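Local coordinates for undecaprenyl-diphosphooligosaccharide--protein glycotransferase (Campylobacter jejuni, PDB 3AAG) that transfers a preassembled heptasaccharide from a lipid carrier to asparagine side chains of target proteins, the chain here being its periplasmic C-terminal domain, at residues A[33-38]-A[150-155]; A[142-147]-A[242-247]. All blocks are in the same frame, centred on the assembly; numbering follows the deposited sequence.

Contact 1 (A[33-38]-A[150-155]); sequences VTWWDY and FSTVAS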
loop_
_atom_site.group_PDB
_atom_site.type_symbol
_atom_site.label_atom_id
_atom_site.label_comp_id
_atom_site.label_asym_id
_atom_site.label_seq_id
_atom_site.Cartn_x
_atom_site.Cartn_y
_atom_site.Cartn_z
ATOM N N VAL A 33 10.934 3.769 0.245
ATOM C CA VAL A 33 10.059 3.108 -0.712
ATOM C C VAL A 33 8.663 3.710 -0.654
ATOM O O VAL A 33 8.056 3.787 0.413
ATOM C CB VAL A 33 9.981 1.587 -0.464
ATOM C CG1 VAL A 33 8.977 0.945 -1.408
ATOM C CG2 VAL A 33 11.351 0.957 -0.634
ATOM N N THR A 34 8.161 4.142 -1.805
ATOM C CA THR A 34 6.867 4.807 -1.873
ATOM C C THR A 34 6.461 5.054 -3.321
ATOM O O THR A 34 7.231 4.803 -4.242
ATOM C CB THR A 34 6.889 6.149 -1.118
ATOM O OG1 THR A 34 5.587 6.423 -0.589
ATOM C CG2 THR A 34 7.311 7.282 -2.048
ATOM N N TRP A 35 5.244 5.549 -3.515
ATOM C CA TRP A 35 4.733 5.802 -4.854
ATOM C C TRP A 35 5.413 7.023 -5.466
ATOM O O TRP A 35 5.867 7.910 -4.746
ATOM C CB TRP A 35 3.219 6.002 -4.808
ATOM C CG TRP A 35 2.561 5.826 -6.132
ATOM C CD1 TRP A 35 1.720 6.701 -6.752
ATOM C CD2 TRP A 35 2.695 4.705 -7.011
ATOM N NE1 TRP A 35 1.318 6.192 -7.962
ATOM C CE2 TRP A 35 1.903 4.968 -8.145
ATOM C CE3 TRP A 35 3.408 3.504 -6.949
ATOM C CZ2 TRP A 35 1.805 4.075 -9.207
ATOM C CZ3 TRP A 35 3.307 2.618 -8.005
ATOM C CH2 TRP A 35 2.512 2.908 -9.119
ATOM N N TRP A 36 5.484 7.070 -6.793
ATOM C CA TRP A 36 6.310 8.069 -7.472
ATOM C C TRP A 36 5.788 9.497 -7.322
ATOM O O TRP A 36 6.552 10.455 -7.424
ATOM C CB TRP A 36 6.500 7.721 -8.950
ATOM C CG TRP A 36 5.265 7.897 -9.785
ATOM C CD1 TRP A 36 4.377 6.927 -10.146
ATOM C CD2 TRP A 36 4.788 9.115 -10.368
ATOM N NE1 TRP A 36 3.376 7.464 -10.914
ATOM C CE2 TRP A 36 3.604 8.807 -11.067
ATOM C CE3 TRP A 36 5.246 10.436 -10.367
ATOM C CZ2 TRP A 36 2.870 9.770 -11.757
ATOM C CZ3 TRP A 36 4.515 11.393 -11.055
ATOM C CH2 TRP A 36 3.342 11.054 -11.739
ATOM N N ASP A 37 4.488 9.634 -7.081
ATOM C CA ASP A 37 3.885 10.946 -6.860
ATOM C C ASP A 37 4.531 11.675 -5.687
ATOM O O ASP A 37 4.412 12.891 -5.561
ATOM C CB ASP A 37 2.380 10.814 -6.618
ATOM C CG ASP A 37 1.600 10.586 -7.900
ATOM O OD1 ASP A 37 0.412 10.974 -7.952
ATOM O OD2 ASP A 37 2.176 10.019 -8.855
ATOM N N TYR A 38 5.212 10.928 -4.826
ATOM C CA TYR A 38 5.835 11.516 -3.648
ATOM C C TYR A 38 7.352 11.435 -3.746
ATOM O O TYR A 38 8.070 11.856 -2.840
ATOM C CB TYR A 38 5.338 10.819 -2.380
ATOM C CG TYR A 38 3.876 10.430 -2.444
ATOM C CD1 TYR A 38 2.895 11.382 -2.694
ATOM C CD2 TYR A 38 3.479 9.114 -2.256
ATOM C CE1 TYR A 38 1.559 11.032 -2.753
ATOM C CE2 TYR A 38 2.144 8.755 -2.313
ATOM C CZ TYR A 38 1.190 9.716 -2.564
ATOM O OH TYR A 38 -0.139 9.357 -2.623
ATOM N N PHE A 150 -4.642 4.483 -4.779
ATOM C CA PHE A 150 -4.071 3.170 -4.495
ATOM C C PHE A 150 -4.467 2.133 -5.541
ATOM O O PHE A 150 -3.705 1.211 -5.835
ATOM C CB PHE A 150 -4.477 2.694 -3.098
ATOM C CG PHE A 150 -3.686 1.513 -2.612
ATOM C CD1 PHE A 150 -2.307 1.593 -2.483
ATOM C CD2 PHE A 150 -4.318 0.323 -2.286
ATOM C CE1 PHE A 150 -1.571 0.507 -2.037
ATOM C CE2 PHE A 150 -3.590 -0.768 -1.839
ATOM C CZ PHE A 150 -2.212 -0.675 -1.714
ATOM N N SER A 151 -5.660 2.285 -6.101
ATOM C CA SER A 151 -6.106 1.419 -7.182
ATOM C C SER A 151 -5.076 1.393 -8.304
ATOM O O SER A 151 -4.721 0.328 -8.814
ATOM C CB SER A 151 -7.454 1.893 -7.723
ATOM O OG SER A 151 -8.061 0.888 -8.513
ATOM N N THR A 152 -4.601 2.573 -8.687
ATOM C CA THR A 152 -3.595 2.688 -9.732
ATOM C C THR A 152 -2.245 2.178 -9.250
ATOM O O THR A 152 -1.497 1.567 -10.013
ATOM C CB THR A 152 -3.441 4.140 -10.209
ATOM O OG1 THR A 152 -4.587 4.512 -10.985
ATOM C CG2 THR A 152 -2.191 4.289 -11.060
ATOM N N VAL A 153 -1.936 2.428 -7.983
ATOM C CA VAL A 153 -0.692 1.946 -7.398
ATOM C C VAL A 153 -0.593 0.428 -7.514
ATOM O O VAL A 153 0.388 -0.103 -8.033
ATOM C CB VAL A 153 -0.559 2.360 -5.921
ATOM C CG1 VAL A 153 0.653 1.693 -5.289
ATOM C CG2 VAL A 153 -0.462 3.869 -5.805
ATOM N N ALA A 154 -1.622 -0.264 -7.034
ATOM C CA ALA A 154 -1.606 -1.721 -6.971
ATOM C C ALA A 154 -1.627 -2.359 -8.355
ATOM O O ALA A 154 -1.135 -3.470 -8.541
ATOM C CB ALA A 154 -2.774 -2.227 -6.140
ATOM N N SER A 155 -2.203 -1.655 -9.325
ATOM C CA SER A 155 -2.288 -2.174 -10.685
ATOM C C SER A 155 -0.902 -2.516 -11.228
ATOM O O SER A 155 -0.758 -3.387 -12.086
ATOM C CB SER A 155 -3.000 -1.175 -11.604
ATOM O OG SER A 155 -2.080 -0.300 -12.233
#
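Val153 sets one methyl group, CG2, almost squarely on the indole of Trp35. CG2 of Val153 lies 3.4 Å from the centroid of the five-membered ring of Trp35 and only 6° off the ring normal, the geometry of a CH-pi contact made over the face. CD2 and CE2 of Trp35 are each 3.5 Å from CG2 of Val153, and the other atoms of the small ring are little farther, as expected of a methyl centred above them. The second methyl serves the six-membered ring, CG1 of Val153 approaching CE3 of Trp35 at 3.7 Å. Farther along that ring, CA of Val153 comes within 3.7 Å of CZ2 of Trp35, so helix backbone as well as side chain covers this face. Tryptophan suits the place because its broad, flat indole offers both rings to the valine fork and the helix backbone. With chi1 at 173°, Val153 has CG1 anti to its backbone N and CG2 anti to its carbonyl carbon, which lets the fork spread across both rings. Trp35 comes from the other direction; its chi1 of -161° carries CG well away from its own backbone N and sends the indole out to the helix. The opposite face of the indole is met by CD1 of Trp36, near the rim.

Trp35 opens the WWDYG motif and Val153 ends the stretch that corresponds, by similarity, to the MI motif; in this family the two motifs define the pocket for the +2 Ser/Thr of the acceptor sequon. Ile149, which probably touches the acceptor peptide, also lies close to Trp35.

Thr152 adds a looser approach at the border, its CG2 4.4 Å from CZ2 of Trp35. The carbonyl O of Thr152 accepts a 3.0 Å hydrogen bond from OG of Ser155. The carbonyl of Val153 is bonded to the hydroxyl of Ser66, on helix 63-67.

Contact 2 (A[142-147]-A[242-247]); sequences MPARMS and SAIPYA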
loop_
_atom_site.group_PDB
_atom_site.type_symbol
_atom_site.label_atom_id
_atom_site.label_comp_id
_atom_site.label_asym_id
_atom_site.label_seq_id
_atom_site.Cartn_x
_atom_site.Cartn_y
_atom_site.Cartn_z
HETATM N N MSE A 142 3.787 5.783 3.759
HETATM C CA MSE A 142 2.408 5.524 3.369
HETATM C C MSE A 142 1.486 6.628 3.869
HETATM O O MSE A 142 1.040 6.600 5.016
HETATM C CB MSE A 142 1.940 4.179 3.925
HETATM C CG MSE A 142 2.998 3.100 3.916
HETATM SE SE MSE A 142 2.260 1.365 4.401
HETATM C CE MSE A 142 2.260 1.554 6.340
ATOM N N PRO A 143 1.201 7.611 3.008
ATOM C CA PRO A 143 0.295 8.702 3.352
ATOM C C PRO A 143 -1.169 8.304 3.196
ATOM O O PRO A 143 -1.500 7.480 2.348
ATOM C CB PRO A 143 0.661 9.784 2.337
ATOM C CG PRO A 143 1.135 9.028 1.146
ATOM C CD PRO A 143 1.782 7.767 1.663
ATOM N N ALA A 144 -2.036 8.891 4.012
ATOM C CA ALA A 144 -3.474 8.717 3.848
ATOM C C ALA A 144 -3.904 8.976 2.404
ATOM O O ALA A 144 -4.563 8.142 1.784
ATOM C CB ALA A 144 -4.228 9.630 4.799
ATOM N N ARG A 145 -3.523 10.133 1.872
ATOM C CA ARG A 145 -4.044 10.592 0.590
ATOM C C ARG A 145 -3.835 9.584 -0.535
ATOM O O ARG A 145 -4.433 9.710 -1.603
ATOM C CB ARG A 145 -3.428 11.941 0.207
ATOM C CG ARG A 145 -1.913 11.924 0.098
ATOM C CD ARG A 145 -1.345 13.332 0.066
ATOM N NE ARG A 145 -1.301 13.865 -1.292
ATOM C CZ ARG A 145 -0.188 14.246 -1.910
ATOM N NH1 ARG A 145 0.983 14.158 -1.289
ATOM N NH2 ARG A 145 -0.244 14.717 -3.151
HETATM N N MSE A 146 -2.986 8.587 -0.303
HETATM C CA MSE A 146 -2.684 7.600 -1.339
HETATM C C MSE A 146 -3.883 6.700 -1.631
HETATM O O MSE A 146 -4.043 6.205 -2.746
HETATM C CB MSE A 146 -1.458 6.756 -0.971
HETATM C CG MSE A 146 -1.001 5.821 -2.089
HETATM SE SE MSE A 146 0.645 4.831 -1.700
HETATM C CE MSE A 146 0.140 4.038 0.012
ATOM N N SER A 147 -4.726 6.495 -0.625
ATOM C CA SER A 147 -5.973 5.763 -0.824
ATOM C C SER A 147 -6.677 6.178 -2.117
ATOM O O SER A 147 -7.196 5.336 -2.848
ATOM C CB SER A 147 -6.908 5.953 0.373
ATOM O OG SER A 147 -7.228 7.321 0.555
ATOM N N SER A 242 -12.135 10.731 8.112
ATOM C CA SER A 242 -11.294 11.035 6.960
ATOM C C SER A 242 -10.994 12.526 6.875
ATOM O O SER A 242 -11.881 13.332 6.594
ATOM C CB SER A 242 -11.962 10.567 5.666
ATOM O OG SER A 242 -11.379 11.201 4.539
ATOM N N ALA A 243 -9.737 12.886 7.118
ATOM C CA ALA A 243 -9.259 14.234 6.832
ATOM C C ALA A 243 -8.991 14.402 5.340
ATOM O O ALA A 243 -8.484 15.435 4.902
ATOM C CB ALA A 243 -8.004 14.531 7.635
ATOM N N ILE A 244 -9.335 13.378 4.566
ATOM C CA ILE A 244 -9.131 13.397 3.122
ATOM C C ILE A 244 -10.457 13.549 2.389
ATOM O O ILE A 244 -11.297 12.650 2.426
ATOM C CB ILE A 244 -8.442 12.107 2.633
ATOM C CG1 ILE A 244 -7.016 12.019 3.181
ATOM C CG2 ILE A 244 -8.436 12.049 1.112
ATOM C CD1 ILE A 244 -6.041 12.951 2.493
ATOM N N PRO A 245 -10.648 14.694 1.717
ATOM C CA PRO A 245 -11.862 14.966 0.948
ATOM C C PRO A 245 -12.037 13.984 -0.209
ATOM O O PRO A 245 -11.174 13.891 -1.083
ATOM C CB PRO A 245 -11.627 16.382 0.406
ATOM C CG PRO A 245 -10.586 16.973 1.296
ATOM C CD PRO A 245 -9.709 15.828 1.686
ATOM N N TYR A 246 -13.151 13.258 -0.204
ATOM C CA TYR A 246 -13.474 12.333 -1.284
ATOM C C TYR A 246 -13.179 10.891 -0.891
ATOM O O TYR A 246 -13.452 9.961 -1.652
ATOM C CB TYR A 246 -12.711 12.702 -2.557
ATOM C CG TYR A 246 -13.171 13.995 -3.189
ATOM C CD1 TYR A 246 -12.424 14.610 -4.184
ATOM C CD2 TYR A 246 -14.352 14.603 -2.787
ATOM C CE1 TYR A 246 -12.842 15.793 -4.763
ATOM C CE2 TYR A 246 -14.777 15.785 -3.360
ATOM C CZ TYR A 246 -14.019 16.376 -4.347
ATOM O OH TYR A 246 -14.438 17.555 -4.920
ATOM N N ALA A 247 -12.623 10.712 0.303
ATOM C CA ALA A 247 -12.282 9.383 0.794
ATOM C C ALA A 247 -12.929 9.114 2.146
ATOM O O ALA A 247 -12.264 9.136 3.179
ATOM C CB ALA A 247 -10.772 9.222 0.884
#
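The carbonyl oxygen of Ala144 is held by two donors of Ser147, which reach it from opposite faces of its plane. The backbone N of Ser147 lies 2.9 Å from Ala144 O, and OG of Ser147 donates to the same oxygen at 3.0 Å, tilted 29° from the carbonyl plane. Serine suits the position because its short side chain carries a hydroxyl donor, which a chi1 of 60° turns back to Ala144 O. OG of Ser147 also meets CB of Ala247 at 4.0 Å.

Ile244 brings most of the apolar surface on the other side. CG1 of Ile244 stands 4.0 Å from CB of Ala144, and the terminal CD1 of Ile244 runs on to lie 3.6 Å from CB of Arg145. A long branched side chain can thus touch two successive residues of the 3-10 turn, while the small alanines at 144 and 247 take up little room between the segments. From CB onward Arg145 leads away, bearing its charge out of the apolar patch.

Ile244 also starts a type II beta turn ending at Ala247, and its N makes a bent hydrogen bond of 3.0 Å to OG of Ser242, in an ST turn.

The contact joins the core and C-terminal beta-barrel family regions: residues 242-247 link strands 235-238 and 249-252, whereas residues 142-147 run from strand 138-140 toward helix 150-155, with helix 260-266 packed against Ala144.

Both contacts are largely buried, though contact 1 lies nearer the centre of the chain, and each has one exposed residue at its border, Thr152 and Arg145. They share the MI motif, whose first residues lie in 142-147 and whose last lie on helix 150-155. Contact 1 folds the core family region on itself through an aromatic face; contact 2 reaches the beta-barrel region through the aliphatic side chain of Ile244, alanine methyls and a serine hydroxyl. Neither has a hydrogen bond between its segments. Tyr38 joins the two: CE2 of Tyr38 lies 3.6 Å from CG of Pro143, and Tyr38 also packs against Met146, here selenomethionine.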